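Local coordinates for protein aminoacyl-tRNA synthetase (Cryptosporidium parvum, PDB 5F9Z) that probably attaches proline to its cognate tRNA in an ATP-dependent reaction, as a class II prolyl-tRNA synthetase, and binds the inhibitor halofuginone, at residues A78-F83 / A133-S138; F254-E259 / E266-T271; C328-K331 / R336-I339; S374-V379 / K385-I390. One frame throughout, in Å; residues are numbered along the deposited sequence.

Contact 1 of 4, residues A78-F83 / A133-S138; sequences AYFPIF and AKWIRS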
loop_
_atom_site.group_PDB
_atom_site.type_symbol
_atom_site.label_atom_id
_atom_site.label_comp_id
_atom_site.label_asym_id
_atom_site.label_seq_id
_atom_site.Cartn_x
_atom_site.Cartn_y
_atom_site.Cartn_z
ATOM N N ALA A 78 -15.884 -13.548 -5.662
ATOM C CA ALA A 78 -16.152 -14.286 -6.886
ATOM C C ALA A 78 -14.905 -14.217 -7.757
ATOM O O ALA A 78 -13.883 -13.647 -7.363
ATOM C CB ALA A 78 -17.379 -13.727 -7.615
ATOM N N TYR A 79 -14.981 -14.807 -8.947
ATOM C CA TYR A 79 -13.891 -14.685 -9.909
ATOM C C TYR A 79 -14.468 -14.684 -11.314
ATOM O O TYR A 79 -15.066 -15.676 -11.743
ATOM C CB TYR A 79 -12.864 -15.807 -9.755
ATOM C CG TYR A 79 -11.686 -15.639 -10.690
ATOM C CD1 TYR A 79 -10.669 -14.740 -10.396
ATOM C CD2 TYR A 79 -11.604 -16.359 -11.875
ATOM C CE1 TYR A 79 -9.595 -14.571 -11.251
ATOM C CE2 TYR A 79 -10.534 -16.196 -12.736
ATOM C CZ TYR A 79 -9.533 -15.301 -12.418
ATOM O OH TYR A 79 -8.465 -15.136 -13.270
ATOM N N PHE A 80 -14.279 -13.592 -12.015
ATOM C CA PHE A 80 -14.654 -13.351 -13.395
ATOM C C PHE A 80 -13.455 -13.567 -14.313
ATOM O O PHE A 80 -12.306 -13.424 -13.882
ATOM C CB PHE A 80 -15.194 -11.926 -13.559
ATOM C CG PHE A 80 -16.531 -11.709 -12.906
ATOM C CD1 PHE A 80 -16.636 -11.585 -11.530
ATOM C CD2 PHE A 80 -17.684 -11.627 -13.669
ATOM C CE1 PHE A 80 -17.863 -11.387 -10.928
ATOM C CE2 PHE A 80 -18.915 -11.429 -13.073
ATOM C CZ PHE A 80 -19.004 -11.308 -11.701
ATOM N N PRO A 81 -13.688 -13.926 -15.576
ATOM C CA PRO A 81 -12.579 -14.324 -16.451
ATOM C C PRO A 81 -11.573 -13.205 -16.676
ATOM O O PRO A 81 -11.874 -12.015 -16.557
ATOM C CB PRO A 81 -13.280 -14.707 -17.759
ATOM C CG PRO A 81 -14.668 -15.062 -17.351
ATOM C CD PRO A 81 -14.996 -14.135 -16.221
ATOM N N ILE A 82 -10.346 -13.618 -17.011
ATOM C CA ILE A 82 -9.281 -12.677 -17.332
ATOM C C ILE A 82 -9.506 -12.022 -18.688
ATOM O O ILE A 82 -8.934 -10.963 -18.968
ATOM C CB ILE A 82 -7.919 -13.397 -17.295
ATOM C CG1 ILE A 82 -6.762 -12.397 -17.369
ATOM C CG2 ILE A 82 -7.819 -14.413 -18.428
ATOM C CD1 ILE A 82 -5.402 -13.047 -17.529
ATOM N N PHE A 83 -10.336 -12.617 -19.536
ATOM C CA PHE A 83 -10.523 -12.156 -20.901
ATOM C C PHE A 83 -11.801 -11.339 -21.034
ATOM O O PHE A 83 -12.751 -11.500 -20.264
ATOM C CB PHE A 83 -10.560 -13.342 -21.866
ATOM C CG PHE A 83 -9.233 -14.012 -22.049
ATOM C CD1 PHE A 83 -8.068 -13.264 -22.099
ATOM C CD2 PHE A 83 -9.145 -15.389 -22.161
ATOM C CE1 PHE A 83 -6.842 -13.876 -22.265
ATOM C CE2 PHE A 83 -7.923 -16.008 -22.325
ATOM C CZ PHE A 83 -6.769 -15.249 -22.377
ATOM N N ALA A 133 -26.498 -6.572 -14.353
ATOM C CA ALA A 133 -27.822 -6.304 -14.900
ATOM C C ALA A 133 -28.641 -7.580 -15.037
ATOM O O ALA A 133 -29.873 -7.538 -14.944
ATOM C CB ALA A 133 -27.702 -5.604 -16.253
ATOM N N LYS A 134 -27.979 -8.717 -15.254
ATOM C CA LYS A 134 -28.685 -9.986 -15.375
ATOM C C LYS A 134 -29.140 -10.515 -14.020
ATOM O O LYS A 134 -30.192 -11.158 -13.932
ATOM C CB LYS A 134 -27.788 -11.010 -16.078
ATOM C CG LYS A 134 -28.479 -12.300 -16.497
ATOM C CD LYS A 134 -28.205 -13.429 -15.515
ATOM C CE LYS A 134 -28.511 -14.785 -16.133
ATOM N NZ LYS A 134 -27.613 -15.080 -17.285
ATOM N N TRP A 135 -28.376 -10.250 -12.961
ATOM C CA TRP A 135 -28.692 -10.755 -11.633
ATOM C C TRP A 135 -29.631 -9.848 -10.852
ATOM O O TRP A 135 -30.288 -10.320 -9.917
ATOM C CB TRP A 135 -27.407 -10.950 -10.820
ATOM C CG TRP A 135 -26.406 -11.854 -11.471
ATOM C CD1 TRP A 135 -26.656 -12.828 -12.394
ATOM C CD2 TRP A 135 -24.989 -11.855 -11.259
ATOM N NE1 TRP A 135 -25.484 -13.441 -12.763
ATOM C CE2 TRP A 135 -24.445 -12.862 -12.082
ATOM C CE3 TRP A 135 -24.128 -11.106 -10.451
ATOM C CZ2 TRP A 135 -23.081 -13.139 -12.119
ATOM C CZ3 TRP A 135 -22.773 -11.381 -10.491
ATOM C CH2 TRP A 135 -22.263 -12.390 -11.319
ATOM N N ILE A 136 -29.708 -8.570 -11.202
ATOM C CA ILE A 136 -30.471 -7.588 -10.441
ATOM C C ILE A 136 -31.762 -7.302 -11.196
ATOM O O ILE A 136 -31.752 -6.649 -12.244
ATOM C CB ILE A 136 -29.662 -6.306 -10.205
ATOM C CG1 ILE A 136 -28.416 -6.615 -9.375
ATOM C CG2 ILE A 136 -30.520 -5.253 -9.516
ATOM C CD1 ILE A 136 -27.442 -5.464 -9.279
ATOM N N ARG A 137 -32.880 -7.795 -10.662
ATOM C CA ARG A 137 -34.198 -7.506 -11.199
ATOM C C ARG A 137 -35.112 -6.795 -10.215
ATOM O O ARG A 137 -36.040 -6.104 -10.650
ATOM C CB ARG A 137 -34.887 -8.800 -11.663
ATOM N N SER A 138 -34.877 -6.939 -8.913
ATOM C CA SER A 138 -35.717 -6.342 -7.889
ATOM C C SER A 138 -34.848 -5.631 -6.863
ATOM O O SER A 138 -33.637 -5.854 -6.781
ATOM C CB SER A 138 -36.585 -7.398 -7.190
ATOM O OG SER A 138 -37.187 -6.873 -6.018
#
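Phe80, on the irregular chain between strands 76-77 and 83-85, meets Trp135, on the last turn of helix 125-135, and no backbone hydrogen bond joins the two segments. The helix ends here: Ile136 is the first residue to leave helical backbone angles. The contact is a single pair of aromatic side chains. They come from opposite directions and meet at their rims. Phe80 CZ lies 3.5 Å from Trp135 CH2, and its neighbour Phe80 CE2 is 3.9 Å from the same carbon. Phe80 CZ is also 4.0 Å from Trp135 CZ3. Phe80 CZ lies at the edge of the indole, near its plane. The ring centroids of Phe80 and the six-membered ring of Trp135 are 6.0 Å apart, with the planes turned 43° against each other. Neither ring lies over the face of the other, so this is neither an offset nor a T-shaped stack. The pair belongs to the catalytic part of the enzyme, built on the class II synthetase core. It joins the loop after strand 76-77 to the end of a core helix. In both residues CG is anti to the carbonyl carbon (chi1 -70° in Phe80, -57° in Trp135); the ring end of Phe80 is the part that comes nearest the tryptophan. Phe80 is buried, and its ring also packs on Ile127 and Met128 of helix 125-135 and on Ile146 of strand 144-153. Trp135 is exposed but rests on Leu144 of that strand. The Phe80 side chain is about 11 Å from the bound halofuginone.

Contact 2 of 4, residues F254-E259 / E266-T271; sequences FGVEFE and EYAHQT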
loop_
_atom_site.group_PDB
_atom_site.type_symbol
_atom_site.label_atom_id
_atom_site.label_comp_id
_atom_site.label_asym_id
_atom_site.label_seq_id
_atom_site.Cartn_x
_atom_site.Cartn_y
_atom_site.Cartn_z
ATOM N N PHE A 254 -25.012 0.121 -18.693
ATOM C CA PHE A 254 -25.097 -1.331 -18.770
ATOM C C PHE A 254 -26.495 -1.864 -18.494
ATOM O O PHE A 254 -26.711 -3.076 -18.592
ATOM C CB PHE A 254 -24.102 -1.978 -17.800
ATOM C CG PHE A 254 -22.690 -1.996 -18.307
ATOM C CD1 PHE A 254 -22.292 -2.925 -19.253
ATOM C CD2 PHE A 254 -21.761 -1.083 -17.840
ATOM C CE1 PHE A 254 -20.994 -2.943 -19.726
ATOM C CE2 PHE A 254 -20.461 -1.098 -18.306
ATOM C CZ PHE A 254 -20.076 -2.028 -19.250
ATOM N N GLY A 255 -27.449 -1.000 -18.156
ATOM C CA GLY A 255 -28.801 -1.459 -17.898
ATOM C C GLY A 255 -28.985 -2.169 -16.575
ATOM O O GLY A 255 -29.847 -3.047 -16.467
ATOM N N VAL A 256 -28.191 -1.819 -15.565
ATOM C CA VAL A 256 -28.354 -2.389 -14.233
ATOM C C VAL A 256 -29.447 -1.616 -13.508
ATOM O O VAL A 256 -29.168 -0.679 -12.752
ATOM C CB VAL A 256 -27.033 -2.360 -13.440
ATOM C CG1 VAL A 256 -27.185 -3.112 -12.127
ATOM C CG2 VAL A 256 -25.902 -2.946 -14.269
ATOM N N GLU A 257 -30.701 -1.992 -13.742
ATOM C CA GLU A 257 -31.836 -1.329 -13.122
ATOM C C GLU A 257 -32.675 -2.341 -12.355
ATOM O O GLU A 257 -32.699 -3.532 -12.680
ATOM C CB GLU A 257 -32.707 -0.607 -14.161
ATOM C CG GLU A 257 -33.422 -1.523 -15.137
ATOM C CD GLU A 257 -34.363 -0.769 -16.057
ATOM O OE1 GLU A 257 -34.259 0.475 -16.129
ATOM O OE2 GLU A 257 -35.212 -1.418 -16.703
ATOM N N PHE A 258 -33.362 -1.849 -11.327
ATOM C CA PHE A 258 -34.189 -2.676 -10.464
ATOM C C PHE A 258 -35.563 -2.040 -10.324
ATOM O O PHE A 258 -35.731 -0.829 -10.491
ATOM C CB PHE A 258 -33.553 -2.855 -9.076
ATOM C CG PHE A 258 -33.448 -1.577 -8.289
ATOM C CD1 PHE A 258 -32.418 -0.682 -8.526
ATOM C CD2 PHE A 258 -34.380 -1.273 -7.309
ATOM C CE1 PHE A 258 -32.321 0.494 -7.806
ATOM C CE2 PHE A 258 -34.288 -0.098 -6.584
ATOM C CZ PHE A 258 -33.257 0.786 -6.835
ATOM N N GLU A 259 -36.551 -2.875 -10.015
ATOM C CA GLU A 259 -37.894 -2.402 -9.701
ATOM C C GLU A 259 -37.945 -2.080 -8.212
ATOM O O GLU A 259 -37.870 -2.982 -7.371
ATOM C CB GLU A 259 -38.945 -3.443 -10.076
ATOM C CG GLU A 259 -40.347 -3.081 -9.615
ATOM C CD GLU A 259 -41.391 -4.081 -10.068
ATOM O OE1 GLU A 259 -41.139 -4.800 -11.058
ATOM O OE2 GLU A 259 -42.465 -4.147 -9.434
ATOM N N GLU A 266 -35.570 1.807 -11.487
ATOM C CA GLU A 266 -34.536 2.743 -11.073
ATOM C C GLU A 266 -33.172 2.118 -11.317
ATOM O O GLU A 266 -32.990 0.915 -11.109
ATOM C CB GLU A 266 -34.686 3.123 -9.594
ATOM C CG GLU A 266 -33.709 4.184 -9.114
ATOM C CD GLU A 266 -33.799 4.426 -7.619
ATOM O OE1 GLU A 266 -32.779 4.821 -7.016
ATOM O OE2 GLU A 266 -34.889 4.216 -7.045
ATOM N N TYR A 267 -32.220 2.934 -11.759
ATOM C CA TYR A 267 -30.869 2.452 -12.003
ATOM C C TYR A 267 -30.124 2.264 -10.687
ATOM O O TYR A 267 -30.308 3.029 -9.736
ATOM C CB TYR A 267 -30.107 3.421 -12.907
ATOM C CG TYR A 267 -30.601 3.431 -14.337
ATOM C CD1 TYR A 267 -30.344 2.363 -15.186
ATOM C CD2 TYR A 267 -31.321 4.509 -14.838
ATOM C CE1 TYR A 267 -30.791 2.365 -16.493
ATOM C CE2 TYR A 267 -31.770 4.521 -16.145
ATOM C CZ TYR A 267 -31.503 3.446 -16.968
ATOM O OH TYR A 267 -31.949 3.450 -18.270
ATOM N N ALA A 268 -29.281 1.236 -10.641
ATOM C CA ALA A 268 -28.582 0.890 -9.413
ATOM C C ALA A 268 -27.519 1.929 -9.075
ATOM O O ALA A 268 -26.911 2.545 -9.955
ATOM C CB ALA A 268 -27.940 -0.492 -9.535
ATOM N N HIS A 269 -27.300 2.120 -7.776
ATOM C CA HIS A 269 -26.273 3.021 -7.265
ATOM C C HIS A 269 -25.057 2.179 -6.898
ATOM O O HIS A 269 -25.074 1.457 -5.895
ATOM C CB HIS A 269 -26.793 3.810 -6.065
ATOM C CG HIS A 269 -28.093 4.508 -6.322
ATOM N ND1 HIS A 269 -28.170 5.851 -6.624
ATOM C CD2 HIS A 269 -29.366 4.047 -6.330
ATOM C CE1 HIS A 269 -29.436 6.187 -6.801
ATOM N NE2 HIS A 269 -30.182 5.111 -6.629
ATOM N N GLN A 270 -24.006 2.272 -7.706
ATOM C CA GLN A 270 -22.871 1.368 -7.621
ATOM C C GLN A 270 -21.664 2.044 -6.983
ATOM O O GLN A 270 -21.531 3.270 -6.979
ATOM C CB GLN A 270 -22.487 0.843 -9.008
ATOM C CG GLN A 270 -23.573 0.040 -9.695
ATOM C CD GLN A 270 -23.188 -0.358 -11.106
ATOM O OE1 GLN A 270 -23.567 0.302 -12.072
ATOM N NE2 GLN A 270 -22.431 -1.442 -11.230
ATOM N N THR A 271 -20.784 1.209 -6.431
ATOM C CA THR A 271 -19.480 1.628 -5.939
ATOM C C THR A 271 -18.423 0.670 -6.469
ATOM O O THR A 271 -18.716 -0.476 -6.818
ATOM C CB THR A 271 -19.410 1.654 -4.401
ATOM O OG1 THR A 271 -19.194 0.325 -3.910
ATOM C CG2 THR A 271 -20.696 2.201 -3.804
#
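Phe258 and Glu266 form the hydrogen-bonded pair of an antiparallel beta hairpin, strands 257-259 and 265-276, in the class II synthetase core. Their backbones are joined twice: Phe258 N to Glu266 O at 2.8 Å, and Glu266 N to Phe258 O at 2.8 Å. A third bond, Ala268 N to Val256 O, continues the ladder beyond the non-hydrogen-bonded pair of Glu257 and Tyr267. The close packing is around Phe258 and Val256, both buried. With CG between the backbone N and the carbonyl carbon (chi1 65°), the Phe258 ring lies alongside the extended Glu266 side chain, both pointing the same way. Glu266 CB makes an off-centre CH-pi contact 4.3 Å from the Phe258 ring centroid. Val256 CG1 touches Ala268 CB at 3.8 Å, while Val256 also packs on Ala133 and Ile136. The other face, with Glu257 and Tyr267, is looser and partly exposed. There Glu257 CB approaches Tyr267 CD1 at 3.9 Å, and the Glu257 carboxylate and the Tyr267 ring are turned 43° against each other. The carboxylate of Glu266 is held from within its own segment: His269 NE2 donates to Glu266 OE1 at 2.6 Å, in the imidazole plane and nearly straight at 170°.

Contact 3 of 4, residues C328-K331 / R336-I339; sequences CILK and RVKI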
loop_
_atom_site.group_PDB
_atom_site.type_symbol
_atom_site.label_atom_id
_atom_site.label_comp_id
_atom_site.label_asym_id
_atom_site.label_seq_id
_atom_site.Cartn_x
_atom_site.Cartn_y
_atom_site.Cartn_z
ATOM N N CYS A 328 9.192 -22.355 21.272
ATOM C CA CYS A 328 7.895 -22.884 21.680
ATOM C C CYS A 328 7.069 -21.825 22.400
ATOM O O CYS A 328 5.854 -21.732 22.194
ATOM C CB CYS A 328 8.084 -24.113 22.569
ATOM S SG CYS A 328 6.549 -24.803 23.225
ATOM N N ILE A 329 7.713 -21.019 23.248
ATOM C CA ILE A 329 7.001 -19.957 23.952
ATOM C C ILE A 329 6.484 -18.916 22.968
ATOM O O ILE A 329 5.348 -18.439 23.087
ATOM C CB ILE A 329 7.913 -19.326 25.020
ATOM C CG1 ILE A 329 8.223 -20.339 26.124
ATOM C CG2 ILE A 329 7.273 -18.076 25.605
ATOM C CD1 ILE A 329 9.198 -19.829 27.160
ATOM N N LEU A 330 7.299 -18.554 21.974
ATOM C CA LEU A 330 6.882 -17.537 21.014
ATOM C C LEU A 330 5.829 -18.066 20.051
ATOM O O LEU A 330 4.941 -17.312 19.635
ATOM C CB LEU A 330 8.095 -17.011 20.247
ATOM C CG LEU A 330 8.783 -15.770 20.826
ATOM C CD1 LEU A 330 9.220 -15.981 22.268
ATOM C CD2 LEU A 330 9.968 -15.381 19.964
ATOM N N LYS A 331 5.905 -19.348 19.683
ATOM C CA LYS A 331 4.864 -19.936 18.847
ATOM C C LYS A 331 3.523 -19.952 19.568
ATOM O O LYS A 331 2.484 -19.644 18.972
ATOM C CB LYS A 331 5.260 -21.351 18.423
ATOM C CG LYS A 331 5.910 -21.435 17.053
ATOM C CD LYS A 331 6.246 -22.875 16.696
ATOM C CE LYS A 331 6.552 -23.021 15.214
ATOM N NZ LYS A 331 7.636 -22.101 14.774
ATOM N N ARG A 336 5.601 -15.110 15.083
ATOM C CA ARG A 336 6.262 -15.842 14.008
ATOM C C ARG A 336 7.761 -15.845 14.281
ATOM O O ARG A 336 8.411 -14.795 14.243
ATOM C CB ARG A 336 5.938 -15.217 12.654
ATOM C CG ARG A 336 4.475 -15.344 12.258
ATOM C CD ARG A 336 4.205 -14.730 10.894
ATOM N NE ARG A 336 4.465 -13.293 10.880
ATOM C CZ ARG A 336 3.568 -12.368 11.209
ATOM N NH1 ARG A 336 2.347 -12.728 11.581
ATOM N NH2 ARG A 336 3.891 -11.085 11.169
ATOM N N VAL A 337 8.311 -17.024 14.559
ATOM C CA VAL A 337 9.678 -17.159 15.046
ATOM C C VAL A 337 10.365 -18.292 14.295
ATOM O O VAL A 337 9.736 -19.300 13.955
ATOM C CB VAL A 337 9.697 -17.400 16.572
ATOM C CG1 VAL A 337 8.869 -18.626 16.932
ATOM C CG2 VAL A 337 11.121 -17.532 17.089
ATOM N N LYS A 338 11.658 -18.115 14.022
ATOM C CA LYS A 338 12.474 -19.139 13.385
ATOM C C LYS A 338 13.854 -19.145 14.026
ATOM O O LYS A 338 14.310 -18.133 14.565
ATOM C CB LYS A 338 12.597 -18.909 11.873
ATOM N N ILE A 339 14.514 -20.298 13.962
ATOM C CA ILE A 339 15.853 -20.483 14.513
ATOM C C ILE A 339 16.838 -20.582 13.358
ATOM O O ILE A 339 16.658 -21.401 12.449
ATOM C CB ILE A 339 15.932 -21.734 15.405
ATOM C CG1 ILE A 339 14.921 -21.648 16.548
ATOM C CG2 ILE A 339 17.343 -21.908 15.950
ATOM C CD1 ILE A 339 14.928 -22.859 17.455
HETATM O O HOH W 1 6.392 -19.145 13.717
#
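Val337, Leu330 and Lys331 carry this contact, which lies in a beta-alpha-beta unit of the anticodon-binding domain. The unit runs from strand 304-308 through helix 317-332 to strand 337-339. The contact is where the last turn of the helix packs on the start of the second strand. Val337 has the largest share of buried surface, and its side chain points toward the helix. Its two methyl groups have different partners. Val337 CG1, between the backbone N and the carbonyl carbon (chi1 57°), packs 3.8 Å from Leu330 CB. Val337 CG2 instead meets Leu330 CD2, also at 3.8 Å. The valine is thus touched by both the root and one branch of the leucine, and the two side chains cross at about a right angle. Leu330 is buried as well. It packs on Val304 of the first strand and on Val335, and Val337 reaches Val304 and Ile306, so the pair belongs to the apolar layer between helix and sheet. Lys331 borders this layer on the exposed side. Its aliphatic part passes Val337, with Lys331 CG 4.1 Å from Val337 CG1. The chain is extended through chi2 and chi3 and bends only at chi4 (55°), which leaves Lys331 NZ 3.6 Å from Val337 O. Lys331 NZ also makes a long, weak ion pair with Glu327. No direct hydrogen bond joins the segments. A water links them instead, accepting a bond from Val337 N at 3.0 Å and a weak one from Lys331 NZ at 3.4 Å.

Contact 4 of 4, residues S374-V379 / K385-I390; sequences SVRVVV and KMDIPI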
loop_
_atom_site.group_PDB
_atom_site.type_symbol
_atom_site.label_atom_id
_atom_site.label_comp_id
_atom_site.label_asym_id
_atom_site.label_seq_id
_atom_site.Cartn_x
_atom_site.Cartn_y
_atom_site.Cartn_z
ATOM N N SER A 374 18.026 -16.509 30.010
ATOM C CA SER A 374 17.607 -15.242 29.434
ATOM C C SER A 374 18.066 -15.203 27.984
ATOM O O SER A 374 18.828 -16.062 27.533
ATOM C CB SER A 374 18.174 -14.057 30.229
ATOM O OG SER A 374 18.598 -13.012 29.372
ATOM N N VAL A 375 17.593 -14.204 27.246
ATOM C CA VAL A 375 17.950 -14.039 25.842
ATOM C C VAL A 375 18.310 -12.583 25.586
ATOM O O VAL A 375 17.719 -11.672 26.177
ATOM C CB VAL A 375 16.815 -14.492 24.897
ATOM C CG1 VAL A 375 16.628 -16.002 24.967
ATOM C CG2 VAL A 375 15.523 -13.772 25.233
ATOM N N ARG A 376 19.288 -12.371 24.710
ATOM C CA ARG A 376 19.684 -11.035 24.284
ATOM C C ARG A 376 18.831 -10.624 23.089
ATOM O O ARG A 376 18.899 -11.251 22.026
ATOM C CB ARG A 376 21.169 -10.998 23.928
ATOM C CG ARG A 376 21.614 -9.723 23.228
ATOM C CD ARG A 376 21.318 -8.489 24.068
ATOM N NE ARG A 376 21.982 -8.534 25.367
ATOM C CZ ARG A 376 23.212 -8.085 25.596
ATOM N NH1 ARG A 376 23.919 -7.554 24.608
ATOM N NH2 ARG A 376 23.734 -8.167 26.811
ATOM N N VAL A 377 18.033 -9.576 23.264
ATOM C CA VAL A 377 17.133 -9.086 22.227
ATOM C C VAL A 377 17.728 -7.825 21.621
ATOM O O VAL A 377 18.124 -6.904 22.347
ATOM C CB VAL A 377 15.729 -8.812 22.793
ATOM C CG1 VAL A 377 14.780 -8.395 21.679
ATOM C CG2 VAL A 377 15.204 -10.035 23.528
ATOM N N VAL A 378 17.795 -7.782 20.293
ATOM C CA VAL A 378 18.230 -6.602 19.556
ATOM C C VAL A 378 17.088 -6.186 18.640
ATOM O O VAL A 378 16.613 -6.991 17.829
ATOM C CB VAL A 378 19.513 -6.864 18.751
ATOM C CG1 VAL A 378 19.973 -5.588 18.059
ATOM C CG2 VAL A 378 20.607 -7.411 19.653
ATOM N N VAL A 379 16.647 -4.941 18.774
ATOM C CA VAL A 379 15.531 -4.416 17.996
ATOM C C VAL A 379 16.055 -3.905 16.661
ATOM O O VAL A 379 17.107 -3.257 16.594
ATOM C CB VAL A 379 14.794 -3.313 18.777
ATOM C CG1 VAL A 379 13.532 -2.894 18.046
ATOM C CG2 VAL A 379 14.464 -3.795 20.181
ATOM N N LYS A 385 18.741 -2.649 22.748
ATOM C CA LYS A 385 19.217 -3.919 23.276
ATOM C C LYS A 385 18.714 -4.118 24.697
ATOM O O LYS A 385 18.607 -3.161 25.471
ATOM C CB LYS A 385 20.748 -3.990 23.248
ATOM C CG LYS A 385 21.339 -3.901 21.853
ATOM C CD LYS A 385 22.856 -3.987 21.886
ATOM C CE LYS A 385 23.438 -3.885 20.486
ATOM N NZ LYS A 385 23.050 -2.611 19.822
ATOM N N MET A 386 18.411 -5.369 25.035
ATOM C CA MET A 386 17.890 -5.704 26.352
ATOM C C MET A 386 18.034 -7.202 26.570
ATOM O O MET A 386 18.160 -7.978 25.620
ATOM C CB MET A 386 16.425 -5.279 26.497
ATOM C CG MET A 386 15.473 -6.039 25.588
ATOM S SD MET A 386 13.899 -5.193 25.362
ATOM C CE MET A 386 14.419 -3.762 24.420
ATOM N N ASP A 387 18.016 -7.597 27.839
ATOM C CA ASP A 387 18.034 -8.998 28.234
ATOM C C ASP A 387 16.707 -9.328 28.905
ATOM O O ASP A 387 16.353 -8.720 29.920
ATOM C CB ASP A 387 19.204 -9.296 29.172
ATOM C CG ASP A 387 20.547 -9.180 28.481
ATOM O OD1 ASP A 387 20.891 -10.086 27.693
ATOM O OD2 ASP A 387 21.265 -8.189 28.734
ATOM N N ILE A 388 15.982 -10.279 28.338
ATOM C CA ILE A 388 14.666 -10.685 28.827
ATOM C C ILE A 388 14.779 -12.102 29.371
ATOM O O ILE A 388 15.246 -12.993 28.652
ATOM C CB ILE A 388 13.596 -10.615 27.724
ATOM C CG1 ILE A 388 13.583 -9.230 27.073
ATOM C CG2 ILE A 388 12.226 -10.951 28.291
ATOM C CD1 ILE A 388 13.247 -8.109 28.032
ATOM N N PRO A 389 14.385 -12.354 30.619
ATOM C CA PRO A 389 14.330 -13.735 31.104
ATOM C C PRO A 389 13.350 -14.556 30.280
ATOM O O PRO A 389 12.362 -14.040 29.752
ATOM C CB PRO A 389 13.858 -13.586 32.555
ATOM C CG PRO A 389 14.234 -12.189 32.934
ATOM C CD PRO A 389 14.077 -11.378 31.679
ATOM N N ILE A 390 13.642 -15.855 30.170
ATOM C CA ILE A 390 12.802 -16.747 29.375
ATOM C C ILE A 390 11.373 -16.753 29.908
ATOM O O ILE A 390 10.407 -16.815 29.137
ATOM C CB ILE A 390 13.410 -18.163 29.348
ATOM C CG1 ILE A 390 14.738 -18.154 28.587
ATOM C CG2 ILE A 390 12.447 -19.158 28.720
ATOM C CD1 ILE A 390 15.438 -19.493 28.562
#
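This antiparallel beta hairpin, strands 374-379 and 385-389, forms one margin of the five-stranded mixed sheet of the anticodon-binding domain. The strand axes come within 4.6 Å. Two hydrogen-bonded pairs hold it: Val375 with Ile388, and Val377 with Met386. In the second, Val377 N reaches Met386 O at 2.8 Å. Arg376 and Asp387 face each other on the side shared with Val378 and Lys385. Their salt bridge is side-on and uses two nitrogens. Asp387 OD1 lies in the guanidinium plane, 3.0 Å from Arg376 NE, while NE approaches from above the carboxylate plane. Arg376 NH2 meets the syn lone pair of Asp387 OD2 at 3.1 Å; OD2 is tilted from the guanidinium plane, and this bond is the more bent. The group planes are 64° apart, so the grip is skewed. Arg376 bends at chi2 and chi3 (58° and 59°), which brings the guanidinium round to Asp387. The other face is apolar: Val377 CG2 touches Ile388 CG1 at 4.0 Å, and Val377 CB meets Met386 CG at 3.9 Å. Strand 361-365 pairs antiparallel with strand 374-379 on its other side, so strand 385-389 is outermost within this chain. Helix 393-417 packs on Val375, Val379 and Met386, and helix 317-332 on Val375 and Ile390.

In the fold
The four contacts follow one another along the chain and fall into two pairs. Contacts 1 and 2 lie in the catalytic part, with centres 13 Å apart. They touch where Ala133, in the last turn of helix 125-135, and Ile136, just past it, pack on residues 254-256. Contacts 3 and 4 lie in the anticodon-binding domain, with centres 14 Å apart. They reach the same five-stranded sheet, whose outermost strands in this chain are 337-339 and 385-389, and meet through Ile329 and Ile390. Between the pairs the centres are 44 to 60 Å apart. This separation fits an enzyme that handles amino acid activation and anticodon recognition in different domains.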